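Local coordinates for pyridine synthase TbtD (Thermobispora bispora, PDB 5WA4), which probably catalyses the formal [4+2] aza-cycloaddition that builds the pyridine core of the thiopeptide antibiotic thiomuracin, and binds a leader-peptide fragment of the precursor TbtA, at residues E[14-18]-E[117-122]; E[32-37]-E[74-79]; E[175-180]-E[314-318]. One frame throughout, in Å; residues are numbered along the deposited sequence.

Contact 1. Residues E[14-18]-E[117-122]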
loop_
_atom_site.group_PDB
_atom_site.type_symbol
_atom_site.label_atom_id
_atom_site.label_comp_id
_atom_site.label_asym_id
_atom_site.label_seq_id
_atom_site.Cartn_x
_atom_site.Cartn_y
_atom_site.Cartn_z
ATOM N N ARG E 14 -0.270 -14.444 -41.945
ATOM C CA ARG E 14 -0.084 -15.418 -40.882
ATOM C C ARG E 14 0.446 -16.764 -41.420
ATOM O O ARG E 14 -0.233 -17.433 -42.199
ATOM C CB ARG E 14 -1.394 -15.647 -40.132
ATOM C CG ARG E 14 -1.188 -16.468 -38.860
ATOM C CD ARG E 14 -2.450 -17.041 -38.246
ATOM N NE ARG E 14 -2.095 -18.057 -37.254
ATOM C CZ ARG E 14 -2.004 -17.843 -35.943
ATOM N NH1 ARG E 14 -2.249 -16.637 -35.443
ATOM N NH2 ARG E 14 -1.669 -18.835 -35.127
ATOM N N VAL E 15 1.648 -17.158 -40.990
ATOM C CA VAL E 15 2.229 -18.460 -41.333
ATOM C C VAL E 15 2.319 -19.422 -40.139
ATOM O O VAL E 15 3.244 -19.309 -39.336
ATOM C CB VAL E 15 3.659 -18.297 -41.884
ATOM C CG1 VAL E 15 4.187 -19.627 -42.408
ATOM C CG2 VAL E 15 3.698 -17.212 -42.941
ATOM N N ASP E 16 1.393 -20.375 -40.029
ATOM C CA ASP E 16 1.426 -21.362 -38.936
ATOM C C ASP E 16 2.507 -22.438 -39.113
ATOM O O ASP E 16 2.644 -23.035 -40.181
ATOM C CB ASP E 16 0.061 -22.044 -38.790
ATOM C CG ASP E 16 -1.030 -21.086 -38.338
ATOM O OD1 ASP E 16 -1.642 -20.414 -39.202
ATOM O OD2 ASP E 16 -1.289 -21.020 -37.124
ATOM N N TYR E 17 3.265 -22.695 -38.055
ATOM C CA TYR E 17 4.350 -23.660 -38.129
ATOM C C TYR E 17 4.673 -24.148 -36.719
ATOM O O TYR E 17 5.728 -23.853 -36.168
ATOM C CB TYR E 17 5.547 -23.007 -38.792
ATOM C CG TYR E 17 6.594 -23.923 -39.371
ATOM C CD1 TYR E 17 6.290 -24.837 -40.376
ATOM C CD2 TYR E 17 7.910 -23.828 -38.943
ATOM C CE1 TYR E 17 7.272 -25.647 -40.911
ATOM C CE2 TYR E 17 8.906 -24.631 -39.467
ATOM C CZ TYR E 17 8.593 -25.535 -40.453
ATOM O OH TYR E 17 9.620 -26.314 -40.955
ATOM N N HIS E 18 3.737 -24.899 -36.152
ATOM C CA HIS E 18 3.725 -25.218 -34.726
ATOM C C HIS E 18 4.982 -25.877 -34.146
ATOM O O HIS E 18 5.608 -25.334 -33.233
ATOM C CB HIS E 18 2.515 -26.105 -34.435
ATOM C CG HIS E 18 1.214 -25.473 -34.823
ATOM N ND1 HIS E 18 0.056 -26.198 -34.995
ATOM C CD2 HIS E 18 0.896 -24.183 -35.064
ATOM C CE1 HIS E 18 -0.925 -25.377 -35.329
ATOM N NE2 HIS E 18 -0.447 -24.151 -35.377
ATOM N N TRP E 117 -6.741 -23.519 -32.250
ATOM C CA TRP E 117 -5.590 -23.097 -33.058
ATOM C C TRP E 117 -5.923 -23.003 -34.548
ATOM O O TRP E 117 -6.812 -23.685 -35.062
ATOM C CB TRP E 117 -4.395 -24.046 -32.867
ATOM C CG TRP E 117 -3.692 -23.874 -31.538
ATOM C CD1 TRP E 117 -4.171 -23.210 -30.448
ATOM C CD2 TRP E 117 -2.392 -24.364 -31.165
ATOM N NE1 TRP E 117 -3.254 -23.256 -29.425
ATOM C CE2 TRP E 117 -2.154 -23.952 -29.839
ATOM C CE3 TRP E 117 -1.397 -25.095 -31.831
ATOM C CZ2 TRP E 117 -0.976 -24.260 -29.156
ATOM C CZ3 TRP E 117 -0.215 -25.399 -31.150
ATOM C CH2 TRP E 117 -0.016 -24.978 -29.832
ATOM N N SER E 118 -5.219 -22.106 -35.223
ATOM C CA SER E 118 -5.173 -22.068 -36.676
ATOM C C SER E 118 -4.553 -23.377 -37.163
ATOM O O SER E 118 -3.720 -23.966 -36.462
ATOM C CB SER E 118 -4.359 -20.855 -37.140
ATOM O OG SER E 118 -3.854 -21.006 -38.450
ATOM N N PRO E 119 -4.967 -23.850 -38.350
ATOM C CA PRO E 119 -4.424 -25.058 -38.978
ATOM C C PRO E 119 -2.922 -24.985 -39.174
ATOM O O PRO E 119 -2.429 -23.943 -39.601
ATOM C CB PRO E 119 -5.143 -25.098 -40.318
ATOM C CG PRO E 119 -6.441 -24.408 -40.051
ATOM C CD PRO E 119 -6.096 -23.298 -39.115
ATOM N N ASP E 120 -2.205 -26.068 -38.872
ATOM C CA ASP E 120 -0.748 -26.046 -38.945
ATOM C C ASP E 120 -0.335 -26.020 -40.409
ATOM O O ASP E 120 -1.082 -26.458 -41.283
ATOM C CB ASP E 120 -0.153 -27.247 -38.205
ATOM C CG ASP E 120 1.349 -27.114 -37.950
ATOM O OD1 ASP E 120 1.912 -26.002 -38.078
ATOM O OD2 ASP E 120 1.971 -28.136 -37.583
ATOM N N ASN E 121 0.832 -25.445 -40.675
ATOM C CA ASN E 121 1.396 -25.383 -42.021
ATOM C C ASN E 121 0.568 -24.637 -43.069
ATOM O O ASN E 121 0.872 -24.738 -44.258
ATOM C CB ASN E 121 1.666 -26.803 -42.536
ATOM C CG ASN E 121 2.569 -27.587 -41.626
ATOM O OD1 ASN E 121 3.775 -27.344 -41.575
ATOM N ND2 ASN E 121 1.993 -28.541 -40.898
ATOM N N THR E 122 -0.467 -23.905 -42.649
ATOM C CA THR E 122 -1.230 -23.060 -43.580
ATOM C C THR E 122 -0.743 -21.606 -43.626
ATOM O O THR E 122 -0.038 -21.148 -42.730
ATOM C CB THR E 122 -2.729 -23.034 -43.235
ATOM O OG1 THR E 122 -2.904 -22.607 -41.880
ATOM C CG2 THR E 122 -3.337 -24.398 -43.409
#
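A turn moored beside a strand end is well illustrated where residues 117-122 lie against residues 14-18. Two backbone hydrogen bonds meet at Asp16: its N donates to Thr122 O (3.2 Å), and its O accepts a weak bond from Asn121 N (3.1 Å). A third backbone donor, His18 N, is taken up by Asp120 OD1 at 2.9 Å. Among charged groups, the Asp16 carboxylate forms a salt bridge within its own strand, Arg14 NH2 to Asp16 OD2 at 3.0 Å, and accepts a bond from Ser118 OG, whose modelled position is less certain; Arg14 NH2 also donates to Arg51 O. The aromatic element is a T-shaped pair: the Trp117 edge points at one face of the His18 ring, centroids 4.8 Å apart, while the Asp120 carboxylate covers the opposite face. Asp120 OD2 and Asn121 OD1 are bound by Ser88. Pro119 to Thr122 form a type II beta turn, with Asn121 in left-handed backbone geometry; the turn leads into strand 123-128, the antiparallel edge partner of strand 9-16.

Contact 2. Residues E[32-37]-E[74-79]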
loop_
_atom_site.group_PDB
_atom_site.type_symbol
_atom_site.label_atom_id
_atom_site.label_comp_id
_atom_site.label_asym_id
_atom_site.label_seq_id
_atom_site.Cartn_x
_atom_site.Cartn_y
_atom_site.Cartn_z
ATOM N N PRO E 32 13.901 -15.845 -48.770
ATOM C CA PRO E 32 13.777 -15.848 -50.237
ATOM C C PRO E 32 12.549 -15.099 -50.785
ATOM O O PRO E 32 12.692 -14.357 -51.752
ATOM C CB PRO E 32 13.676 -17.339 -50.565
ATOM C CG PRO E 32 14.459 -17.997 -49.496
ATOM C CD PRO E 32 14.193 -17.199 -48.254
ATOM N N ALA E 33 11.376 -15.293 -50.190
ATOM C CA ALA E 33 10.174 -14.600 -50.642
ATOM C C ALA E 33 10.388 -13.086 -50.591
ATOM O O ALA E 33 9.923 -12.354 -51.466
ATOM C CB ALA E 33 8.974 -15.001 -49.800
ATOM N N PHE E 34 11.120 -12.639 -49.571
ATOM C CA PHE E 34 11.393 -11.222 -49.354
ATOM C C PHE E 34 12.319 -10.664 -50.421
ATOM O O PHE E 34 12.133 -9.533 -50.876
ATOM C CB PHE E 34 12.014 -10.978 -47.970
ATOM C CG PHE E 34 11.008 -10.813 -46.856
ATOM C CD1 PHE E 34 9.721 -11.329 -46.966
ATOM C CD2 PHE E 34 11.362 -10.145 -45.691
ATOM C CE1 PHE E 34 8.799 -11.176 -45.932
ATOM C CE2 PHE E 34 10.454 -9.989 -44.656
ATOM C CZ PHE E 34 9.165 -10.504 -44.773
ATOM N N ALA E 35 13.329 -11.444 -50.803
ATOM C CA ALA E 35 14.248 -11.021 -51.860
ATOM C C ALA E 35 13.506 -10.983 -53.201
ATOM O O ALA E 35 13.772 -10.122 -54.055
ATOM C CB ALA E 35 15.451 -11.944 -51.931
ATOM N N ALA E 36 12.550 -11.905 -53.345
ATOM C CA ALA E 36 11.757 -12.065 -54.561
ATOM C C ALA E 36 10.953 -10.824 -54.940
ATOM O O ALA E 36 10.562 -10.675 -56.097
ATOM C CB ALA E 36 10.824 -13.244 -54.410
ATOM N N PHE E 37 10.680 -9.952 -53.974
ATOM C CA PHE E 37 9.992 -8.700 -54.281
ATOM C C PHE E 37 10.691 -7.471 -53.670
ATOM O O PHE E 37 10.054 -6.445 -53.441
ATOM C CB PHE E 37 8.531 -8.764 -53.818
ATOM C CG PHE E 37 8.360 -9.063 -52.350
ATOM C CD1 PHE E 37 8.655 -8.098 -51.380
ATOM C CD2 PHE E 37 7.848 -10.279 -51.935
ATOM C CE1 PHE E 37 8.491 -8.363 -50.031
ATOM C CE2 PHE E 37 7.672 -10.550 -50.579
ATOM C CZ PHE E 37 7.993 -9.588 -49.628
ATOM N N ALA E 74 4.815 -14.256 -54.398
ATOM C CA ALA E 74 6.144 -14.683 -53.957
ATOM C C ALA E 74 6.087 -15.308 -52.560
ATOM O O ALA E 74 6.982 -16.056 -52.163
ATOM C CB ALA E 74 7.124 -13.499 -53.981
ATOM N N ILE E 75 5.028 -14.990 -51.821
ATOM C CA ILE E 75 4.795 -15.589 -50.516
ATOM C C ILE E 75 4.202 -16.981 -50.694
ATOM O O ILE E 75 4.749 -17.949 -50.177
ATOM C CB ILE E 75 3.879 -14.690 -49.638
ATOM C CG1 ILE E 75 4.739 -13.671 -48.884
ATOM C CG2 ILE E 75 3.042 -15.508 -48.651
ATOM C CD1 ILE E 75 3.984 -12.433 -48.427
ATOM N N GLU E 76 3.112 -17.094 -51.450
ATOM C CA GLU E 76 2.485 -18.395 -51.654
ATOM C C GLU E 76 3.407 -19.368 -52.401
ATOM O O GLU E 76 3.396 -20.569 -52.136
ATOM C CB GLU E 76 1.164 -18.245 -52.401
ATOM C CG GLU E 76 0.544 -19.570 -52.850
ATOM C CD GLU E 76 0.522 -20.636 -51.756
ATOM O OE1 GLU E 76 0.188 -20.290 -50.601
ATOM O OE2 GLU E 76 0.854 -21.814 -52.053
ATOM N N HIS E 77 4.229 -18.865 -53.312
ATOM C CA HIS E 77 5.115 -19.769 -54.035
ATOM C C HIS E 77 6.326 -20.193 -53.191
ATOM O O HIS E 77 6.572 -21.390 -53.013
ATOM C CB HIS E 77 5.585 -19.143 -55.357
ATOM C CG HIS E 77 6.407 -20.068 -56.205
ATOM N ND1 HIS E 77 5.973 -21.326 -56.574
ATOM C CD2 HIS E 77 7.633 -19.916 -56.761
ATOM C CE1 HIS E 77 6.901 -21.909 -57.312
ATOM N NE2 HIS E 77 7.916 -21.075 -57.444
ATOM N N VAL E 78 7.073 -19.225 -52.667
ATOM C CA VAL E 78 8.322 -19.534 -51.973
ATOM C C VAL E 78 8.091 -19.995 -50.531
ATOM O O VAL E 78 8.794 -20.885 -50.052
ATOM C CB VAL E 78 9.278 -18.323 -51.956
ATOM C CG1 VAL E 78 10.570 -18.654 -51.195
ATOM C CG2 VAL E 78 9.567 -17.854 -53.365
ATOM N N VAL E 79 7.119 -19.392 -49.839
ATOM C CA VAL E 79 6.795 -19.818 -48.472
ATOM C C VAL E 79 5.986 -21.103 -48.542
ATOM O O VAL E 79 6.336 -22.087 -47.898
ATOM C CB VAL E 79 6.014 -18.741 -47.653
ATOM C CG1 VAL E 79 5.729 -19.231 -46.255
ATOM C CG2 VAL E 79 6.804 -17.457 -47.571
#
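Small residues let two helices approach closely, and Ala33 of helix 22-35 shows the principle. The most deeply covered residue here, it is a knob in a hole formed by Ala74, Ile75, Val78 and Val79 of helix 64-85; its CB lies 3.3 Å from Ala74 O, and the CA atoms of Ala33 and Ala74 are only 5.2 Å apart. Ala74, next in buried area, faces the end of the other segment: its CB touches Ala36 CB at 3.7 Å and reaches the edge of the Phe37 ring, with Phe37 CD2 at 3.9 Å. Val78, one turn further along, closes the opposite end of the contact. Its CG1 packs on Pro32 CB at 3.4 Å, and its CB is 4.0 Å from Ala33 CB. Side-chain contacts across the pair are apolar. Beyond it, Phe37 continues along helix 64-85 to Val70 and Val71 and also meets Val60 of strand 55-62, while Phe34 rests on strands 44-49 and 55-62, so that both aromatics tie this helix pair to the antiparallel sheet.

Contact 3. Residues E[175-180]-E[314-318]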
loop_
_atom_site.group_PDB
_atom_site.type_symbol
_atom_site.label_atom_id
_atom_site.label_comp_id
_atom_site.label_asym_id
_atom_site.label_seq_id
_atom_site.Cartn_x
_atom_site.Cartn_y
_atom_site.Cartn_z
ATOM N N THR E 175 25.250 -2.372 -27.274
ATOM C CA THR E 175 24.266 -1.317 -27.125
ATOM C C THR E 175 24.479 -0.493 -25.841
ATOM O O THR E 175 24.414 0.755 -25.876
ATOM C CB THR E 175 22.855 -1.900 -27.159
ATOM O OG1 THR E 175 22.678 -2.593 -28.400
ATOM C CG2 THR E 175 21.807 -0.807 -27.061
ATOM N N ALA E 176 24.745 -1.157 -24.717
ATOM C CA ALA E 176 24.916 -0.413 -23.467
ATOM C C ALA E 176 26.200 0.377 -23.474
ATOM O O ALA E 176 26.306 1.378 -22.772
ATOM C CB ALA E 176 24.894 -1.325 -22.269
ATOM N N HIS E 177 27.196 -0.068 -24.244
ATOM C CA HIS E 177 28.478 0.645 -24.235
ATOM C C HIS E 177 28.429 1.834 -25.194
ATOM O O HIS E 177 28.821 2.950 -24.845
ATOM C CB HIS E 177 29.647 -0.274 -24.597
ATOM C CG HIS E 177 30.983 0.347 -24.341
ATOM N ND1 HIS E 177 31.297 0.967 -23.151
ATOM C CD2 HIS E 177 32.069 0.493 -25.138
ATOM C CE1 HIS E 177 32.527 1.445 -23.214
ATOM N NE2 HIS E 177 33.017 1.171 -24.408
ATOM N N ALA E 178 27.928 1.582 -26.394
ATOM C CA ALA E 178 27.950 2.559 -27.458
ATOM C C ALA E 178 26.835 3.591 -27.325
ATOM O O ALA E 178 27.080 4.788 -27.426
ATOM C CB ALA E 178 27.861 1.854 -28.810
ATOM N N LEU E 179 25.610 3.129 -27.111
ATOM C CA LEU E 179 24.466 4.021 -27.163
ATOM C C LEU E 179 24.012 4.572 -25.816
ATOM O O LEU E 179 22.932 5.154 -25.740
ATOM C CB LEU E 179 23.287 3.319 -27.828
ATOM C CG LEU E 179 23.454 2.992 -29.309
ATOM C CD1 LEU E 179 23.640 1.499 -29.490
ATOM C CD2 LEU E 179 22.257 3.480 -30.120
ATOM N N SER E 180 24.799 4.409 -24.758
ATOM C CA SER E 180 24.485 5.130 -23.519
ATOM C C SER E 180 25.447 6.310 -23.363
ATOM O O SER E 180 26.411 6.439 -24.133
ATOM C CB SER E 180 24.554 4.211 -22.295
ATOM O OG SER E 180 25.886 3.926 -21.927
ATOM N N TYR E 314 17.978 5.986 -24.888
ATOM C CA TYR E 314 18.727 4.811 -24.502
ATOM C C TYR E 314 17.776 3.658 -24.139
ATOM O O TYR E 314 17.874 2.593 -24.727
ATOM C CB TYR E 314 19.666 5.116 -23.337
ATOM C CG TYR E 314 20.374 3.867 -22.861
ATOM C CD1 TYR E 314 21.409 3.313 -23.601
ATOM C CD2 TYR E 314 19.997 3.232 -21.688
ATOM C CE1 TYR E 314 22.053 2.157 -23.183
ATOM C CE2 TYR E 314 20.630 2.085 -21.260
ATOM C CZ TYR E 314 21.659 1.550 -22.010
ATOM O OH TYR E 314 22.289 0.399 -21.598
ATOM N N ARG E 315 16.847 3.870 -23.204
ATOM C CA ARG E 315 15.935 2.801 -22.835
ATOM C C ARG E 315 15.121 2.286 -24.029
ATOM O O ARG E 315 14.817 1.096 -24.099
ATOM C CB ARG E 315 14.975 3.186 -21.673
ATOM C CG ARG E 315 15.598 3.773 -20.364
ATOM C CD ARG E 315 14.916 3.116 -19.093
ATOM N NE ARG E 315 15.617 1.866 -18.730
ATOM C CZ ARG E 315 16.323 1.646 -17.616
ATOM N NH1 ARG E 315 16.334 2.526 -16.614
ATOM N NH2 ARG E 315 16.940 0.483 -17.460
ATOM N N LEU E 316 14.788 3.134 -24.990
ATOM C CA LEU E 316 14.011 2.627 -26.119
ATOM C C LEU E 316 14.878 1.697 -26.971
ATOM O O LEU E 316 14.399 0.728 -27.581
ATOM C CB LEU E 316 13.459 3.766 -26.976
ATOM C CG LEU E 316 12.562 3.278 -28.113
ATOM C CD1 LEU E 316 11.208 3.967 -28.127
ATOM C CD2 LEU E 316 13.267 3.474 -29.437
ATOM N N VAL E 317 16.170 2.000 -26.999
ATOM C CA VAL E 317 17.052 1.372 -27.950
ATOM C C VAL E 317 17.590 0.046 -27.333
ATOM O O VAL E 317 17.621 -0.997 -28.009
ATOM C CB VAL E 317 18.151 2.386 -28.393
ATOM C CG1 VAL E 317 19.377 2.383 -27.511
ATOM C CG2 VAL E 317 18.466 2.224 -29.828
ATOM N N ILE E 318 17.926 0.044 -26.043
ATOM C CA ILE E 318 18.208 -1.219 -25.375
ATOM C C ILE E 318 16.950 -2.106 -25.395
ATOM O O ILE E 318 17.048 -3.326 -25.490
ATOM C CB ILE E 318 18.702 -1.029 -23.915
ATOM C CG1 ILE E 318 19.305 -2.328 -23.382
ATOM C CG2 ILE E 318 17.590 -0.654 -23.008
ATOM C CD1 ILE E 318 20.789 -2.501 -23.741
#
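This is helix-helix packing in the helical part of the chain: residues 175-180, where helix 164-178 finishes, meet helix 307-328, and the Tyr314 ring lies against that helix end. Thr175 comes first: its CG2 methyl packs on Val317 CG1 (4.0 Å) and Ile318 CD1 (3.9 Å), whereas its hydroxyl bonds outside the pair, with Trp249 among its partners. Ala176 follows, its CB 3.2 Å from Tyr314 OH; that hydroxyl is hydrogen-bonded to Ser190 on helix 184-201. Leu179 is the first residue to leave helical geometry, and its side chain returns to the interface, CD2 lying 4.0 Å from Val317 CG2, with Leu253 of helix 244-265 against both residues. Its carbonyl meets the Tyr314 ring at the edge, Leu179 O to Tyr314 CD1 being 3.2 Å. Ser180 ends the segment: its OG donates to Ala176 O at 2.7 Å, joining the chain beyond the helix to its last turn, while its CB rests 3.4 Å from Tyr314 CE1.

The three contacts divide between two parts of one chain. Contacts 1 and 2 lie on the same side of its centre, 18 Å apart between centres. Contact 2 is nested within the loop closed by contact 1, and strand 9-16 of the first leads directly to helix 22-35 of the second. Contact 1 lies at the end of the antiparallel sheet, contact 2 within the helix pair packed on it, and the touch of Val15 CG1 on Val79 CG1 at 4.2 Å connects the two. Contact 3 comes later in sequence, in the all-helical portion across the chain's centre, its centre 36 Å from contact 1 and 34 Å from contact 2. It touches neither, its nearest atoms being about 25 Å from contact 1 and about 20 Å from contact 2.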